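Local coordinates for fructose 1-phosphate kinase (Staphylococcus aureus, PDB 2JG5), which probably catalyses the ATP-dependent phosphorylation of fructose 1-phosphate to fructose 1,6-bisphosphate, as a member of the pfkB family of carbohydrate kinases, at the interface of chains A and B. Coordinates in Å, arbitrary orientation; residue numbers count along the deposited sequence, not the author numbering. Chains: chain A/B, Fructose 1-phosphate kinase.

Contact 1: the interface of chains A and B. Residues chain A 20, 22, 97, 99; chain B 20, 22, 93, 99.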
loop_
_atom_site.group_PDB
_atom_site.type_symbol
_atom_site.label_atom_id
_atom_site.label_comp_id
_atom_site.label_asym_id
_atom_site.label_seq_id
_atom_site.Cartn_x
_atom_site.Cartn_y
_atom_site.Cartn_z
ATOM N N PHE A 20 2.937 -8.407 17.757
ATOM C CA PHE A 20 1.821 -8.417 16.800
ATOM C C PHE A 20 0.522 -8.953 17.400
ATOM O O PHE A 20 0.427 -10.128 17.746
ATOM C CB PHE A 20 2.163 -9.213 15.539
ATOM C CG PHE A 20 1.046 -9.239 14.519
ATOM C CD1 PHE A 20 0.665 -8.076 13.856
ATOM C CD2 PHE A 20 0.369 -10.428 14.237
ATOM C CE1 PHE A 20 -0.370 -8.093 12.923
ATOM C CE2 PHE A 20 -0.666 -10.458 13.302
ATOM C CZ PHE A 20 -1.035 -9.290 12.641
ATOM N N ILE A 22 -3.307 -9.803 16.969
ATOM C CA ILE A 22 -4.493 -10.154 16.180
ATOM C C ILE A 22 -5.779 -9.657 16.859
ATOM O O ILE A 22 -5.913 -9.752 18.082
ATOM C CB ILE A 22 -4.563 -11.693 15.988
ATOM C CG1 ILE A 22 -3.329 -12.199 15.236
ATOM C CG2 ILE A 22 -5.847 -12.134 15.272
ATOM C CD1 ILE A 22 -2.933 -13.599 15.665
ATOM N N GLN A 97 8.532 -12.695 14.915
ATOM C CA GLN A 97 8.230 -13.624 13.836
ATOM C C GLN A 97 8.191 -12.895 12.486
ATOM O O GLN A 97 8.016 -11.674 12.432
ATOM C CB GLN A 97 6.903 -14.347 14.108
ATOM C CG GLN A 97 6.983 -15.448 15.182
ATOM C CD GLN A 97 6.607 -14.963 16.570
ATOM O OE1 GLN A 97 5.577 -14.312 16.758
ATOM N NE2 GLN A 97 7.434 -15.297 17.558
ATOM N N THR A 99 6.161 -12.739 9.014
ATOM C CA THR A 99 4.855 -13.118 8.506
ATOM C C THR A 99 4.610 -12.430 7.172
ATOM O O THR A 99 4.479 -11.220 7.126
ATOM C CB THR A 99 3.754 -12.721 9.526
ATOM O OG1 THR A 99 4.015 -13.363 10.783
ATOM C CG2 THR A 99 2.383 -13.120 9.038
ATOM N N PHE B 20 -5.456 -17.209 8.503
ATOM C CA PHE B 20 -4.266 -16.476 8.905
ATOM C C PHE B 20 -3.294 -17.249 9.773
ATOM O O PHE B 20 -3.686 -17.985 10.691
ATOM C CB PHE B 20 -4.611 -15.121 9.536
ATOM C CG PHE B 20 -3.493 -14.124 9.440
ATOM C CD1 PHE B 20 -3.017 -13.724 8.200
ATOM C CD2 PHE B 20 -2.888 -13.621 10.583
ATOM C CE1 PHE B 20 -1.967 -12.823 8.099
ATOM C CE2 PHE B 20 -1.842 -12.713 10.493
ATOM C CZ PHE B 20 -1.379 -12.314 9.252
ATOM N N ILE B 22 0.537 -16.585 11.721
ATOM C CA ILE B 22 1.641 -15.756 12.186
ATOM C C ILE B 22 2.923 -16.574 12.029
ATOM O O ILE B 22 2.951 -17.748 12.389
ATOM C CB ILE B 22 1.416 -15.318 13.663
ATOM C CG1 ILE B 22 0.212 -14.376 13.766
ATOM C CG2 ILE B 22 2.657 -14.657 14.261
ATOM C CD1 ILE B 22 -1.130 -15.055 13.521
ATOM N N LEU B 93 -6.782 -6.327 8.336
ATOM C CA LEU B 93 -6.921 -7.737 8.009
ATOM C C LEU B 93 -8.279 -8.225 8.481
ATOM O O LEU B 93 -8.603 -8.143 9.668
ATOM C CB LEU B 93 -5.809 -8.555 8.657
ATOM C CG LEU B 93 -4.353 -8.266 8.285
ATOM C CD1 LEU B 93 -3.418 -9.182 9.085
ATOM C CD2 LEU B 93 -4.118 -8.420 6.792
ATOM N N THR B 99 -7.971 -7.271 12.336
ATOM C CA THR B 99 -6.760 -6.713 12.911
ATOM C C THR B 99 -6.314 -5.483 12.141
ATOM O O THR B 99 -6.390 -5.444 10.923
ATOM C CB THR B 99 -5.623 -7.755 12.877
ATOM O OG1 THR B 99 -6.078 -8.990 13.442
ATOM C CG2 THR B 99 -4.392 -7.261 13.644
#
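The loop after strand 10-16 in chain A and 10-17 in chain B, leading to the strand that begins at residue 25, is part of the beta lid typical of pfkB sugar kinases. It meets its copy here and carries A:Phe20 and A:Ile22 against B:Phe20 and B:Ile22. The two phenyl rings touch at their corners, A:Phe20 CE2 lying 3.8 Å from B:Phe20 CE2. Their planes are inclined by about 55°, which rules out a parallel stack. CG is anti to the backbone N in A:Phe20 (chi1 -179°) and less exactly so in B:Phe20, which directs each ring toward the partner. The CD2-CE2 side of A:Phe20 also receives the CG1 methylene of B:Ile22, with CD2 to CG1 at 4.0 Å.

The two isoleucines point at each other tip to tip through their CD1 methyls. The modelled separation of these methyls is too short to be trusted, so only the direction of approach is used here. The pair is not an exact twin, since chi2 differs between the two isoleucines. The partner hides 80 Å² of B:Ile22 and 40 Å² of A:Ile22.

A:Thr99 in strand 98-102 and B:Thr99 at the start of strand 99-102 each flank the loop of the other chain. The methyl CG2 of A:Thr99 lies 3.9 Å from CZ of B:Phe20, and CG2 of B:Thr99 lies 4.0 Å from CZ of A:Phe20. The threonine hydroxyls face the Ile22 backbone, A:Thr99 OG1 being 3.6 Å from B:Ile22 C. A:Gln97, bent at chi2, closes the patch by bringing its amide oxygen OE1 to 3.9 Å from the CG2 methyl of B:Ile22.

Contact 2: the interface of chains A and B. Residues chain A 20, 91, 93, 101; chain B 15, 17, 20, 28, 93, 101.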
loop_
_atom_site.group_PDB
_atom_site.type_symbol
_atom_site.label_atom_id
_atom_site.label_comp_id
_atom_site.label_asym_id
_atom_site.label_seq_id
_atom_site.Cartn_x
_atom_site.Cartn_y
_atom_site.Cartn_z
ATOM N N PHE A 20 2.937 -8.407 17.757
ATOM C CA PHE A 20 1.821 -8.417 16.800
ATOM C C PHE A 20 0.522 -8.953 17.400
ATOM O O PHE A 20 0.427 -10.128 17.746
ATOM C CB PHE A 20 2.163 -9.213 15.539
ATOM C CG PHE A 20 1.046 -9.239 14.519
ATOM C CD1 PHE A 20 0.665 -8.076 13.856
ATOM C CD2 PHE A 20 0.369 -10.428 14.237
ATOM C CE1 PHE A 20 -0.370 -8.093 12.923
ATOM C CE2 PHE A 20 -0.666 -10.458 13.302
ATOM C CZ PHE A 20 -1.035 -9.290 12.641
ATOM N N VAL A 91 2.582 -7.790 1.878
ATOM C CA VAL A 91 2.911 -7.308 3.223
ATOM C C VAL A 91 3.855 -8.265 3.959
ATOM O O VAL A 91 3.626 -9.463 3.983
ATOM C CB VAL A 91 1.643 -7.011 4.062
ATOM C CG1 VAL A 91 2.015 -6.518 5.454
ATOM C CG2 VAL A 91 0.777 -5.973 3.367
ATOM N N LEU A 93 5.352 -8.680 7.708
ATOM C CA LEU A 93 5.287 -8.237 9.108
ATOM C C LEU A 93 6.481 -8.722 9.914
ATOM O O LEU A 93 6.625 -9.921 10.208
ATOM C CB LEU A 93 3.987 -8.682 9.783
ATOM C CG LEU A 93 2.653 -8.239 9.184
ATOM C CD1 LEU A 93 1.511 -8.811 9.999
ATOM C CD2 LEU A 93 2.550 -6.717 9.099
ATOM N N ILE A 101 2.262 -11.705 3.823
ATOM C CA ILE A 101 0.906 -11.699 3.276
ATOM C C ILE A 101 0.994 -11.299 1.810
ATOM O O ILE A 101 1.173 -10.125 1.480
ATOM C CB ILE A 101 -0.062 -10.742 4.032
ATOM C CG1 ILE A 101 -0.010 -11.001 5.540
ATOM C CG2 ILE A 101 -1.504 -10.907 3.500
ATOM C CD1 ILE A 101 -0.504 -9.846 6.378
ATOM N N ILE B 15 -7.568 -6.380 3.449
ATOM C CA ILE B 15 -7.030 -7.615 2.916
ATOM C C ILE B 15 -7.815 -8.802 3.475
ATOM O O ILE B 15 -7.930 -8.969 4.682
ATOM C CB ILE B 15 -5.513 -7.744 3.260
ATOM C CG1 ILE B 15 -4.733 -6.533 2.726
ATOM C CG2 ILE B 15 -4.917 -9.052 2.722
ATOM C CD1 ILE B 15 -3.342 -6.376 3.309
ATOM N N THR B 17 -7.794 -12.879 3.513
ATOM C CA THR B 17 -6.794 -13.932 3.377
ATOM C C THR B 17 -7.441 -15.316 3.428
ATOM O O THR B 17 -8.601 -15.463 3.813
ATOM C CB THR B 17 -5.704 -13.852 4.485
ATOM O OG1 THR B 17 -6.312 -13.994 5.777
ATOM C CG2 THR B 17 -4.933 -12.538 4.426
ATOM N N PHE B 20 -5.456 -17.209 8.503
ATOM C CA PHE B 20 -4.266 -16.476 8.905
ATOM C C PHE B 20 -3.294 -17.249 9.773
ATOM O O PHE B 20 -3.686 -17.985 10.691
ATOM C CB PHE B 20 -4.611 -15.121 9.536
ATOM C CG PHE B 20 -3.493 -14.124 9.440
ATOM C CD1 PHE B 20 -3.017 -13.724 8.200
ATOM C CD2 PHE B 20 -2.888 -13.621 10.583
ATOM C CE1 PHE B 20 -1.967 -12.823 8.099
ATOM C CE2 PHE B 20 -1.842 -12.713 10.493
ATOM C CZ PHE B 20 -1.379 -12.314 9.252
ATOM N N ALA B 28 -3.305 -13.594 0.306
ATOM C CA ALA B 28 -4.512 -12.792 0.290
ATOM C C ALA B 28 -5.306 -13.236 -0.912
ATOM O O ALA B 28 -4.740 -13.465 -1.980
ATOM C CB ALA B 28 -4.172 -11.314 0.177
ATOM N N LEU B 93 -6.782 -6.327 8.336
ATOM C CA LEU B 93 -6.921 -7.737 8.009
ATOM C C LEU B 93 -8.279 -8.225 8.481
ATOM O O LEU B 93 -8.603 -8.143 9.668
ATOM C CB LEU B 93 -5.809 -8.555 8.657
ATOM C CG LEU B 93 -4.353 -8.266 8.285
ATOM C CD1 LEU B 93 -3.418 -9.182 9.085
ATOM C CD2 LEU B 93 -4.118 -8.420 6.792
ATOM N N ILE B 101 -3.303 -2.491 11.381
ATOM C CA ILE B 101 -1.867 -2.241 11.417
ATOM C C ILE B 101 -1.564 -0.861 10.858
ATOM O O ILE B 101 -1.440 -0.685 9.648
ATOM C CB ILE B 101 -1.062 -3.322 10.658
ATOM C CG1 ILE B 101 -1.527 -4.736 11.053
ATOM C CG2 ILE B 101 0.433 -3.166 10.953
ATOM C CD1 ILE B 101 -1.518 -5.748 9.914
#
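A:Ile101 and B:Phe20 cross at about a right angle, and the aliphatic chain meets the rim of the phenyl group rather than its face. The CG1 methylene of A:Ile101 lies in the ring plane, at the edge, 3.7 Å from CE1 of B:Phe20. The terminal methyl CD1 follows the same rim, 3.9 Å from CZ of B:Phe20. With CG1 anti to the carbonyl carbon (chi1 -51°), the two branches of A:Ile101 serve different neighbours. CG1 and CD1 go to the ring. CG2 turns to strand 10-17 of chain B, 3.9 Å from the methyl CG2 of B:Thr17, and it also touches CG2 of B:Ile15. CD1 has a further neighbour in B:Leu93, whose CD2 is 3.9 Å away. These contacts agree with the 62 Å² of A:Ile101 hidden by the partner.

The twin arrangement is looser. B:Ile101 again stands nearly perpendicular to A:Phe20, but its CD1 reaches CE1 of A:Phe20 at 4.0 Å, and the partner hides 26 Å² of it. Within chain A, CD1 of A:Leu93 sits 3.5 Å above the plane of the A:Phe20 ring, offset toward its rim. This methyl supports one face and probably helps to set the tilt at which the ring is offered to chain B. A:Val91, two residues earlier on the same strand, extends the apolar surface through CG2, which comes to 4.1 Å from CD1 of B:Ile15.

The side chains come from strands 88-94 and 98-102 and the Phe20 loop of chain A, and from strands 10-17, 25-28, 88-93 and 99-102 and the Phe20 loop of chain B, so the site lies where the beta lids of the two subunits pack together.

The C-alpha centres of contact 1 and contact 2 are about 6 Å apart, and both use A:Phe20, B:Phe20 and B:Leu93, so they are adjoining parts of one interface, largely apolar in these patches. Contact 1 centres on the loops, with Thr99 beside them, whereas contact 2 draws mostly on strand residues. Each phenyl ring takes part in both, which may couple the position of the loop to the packing of the strands. The two-fold symmetry and the use of lid strands fit the lid-to-lid dimers seen in the pfkB family, although the structure alone does not prove that this dimer forms in solution.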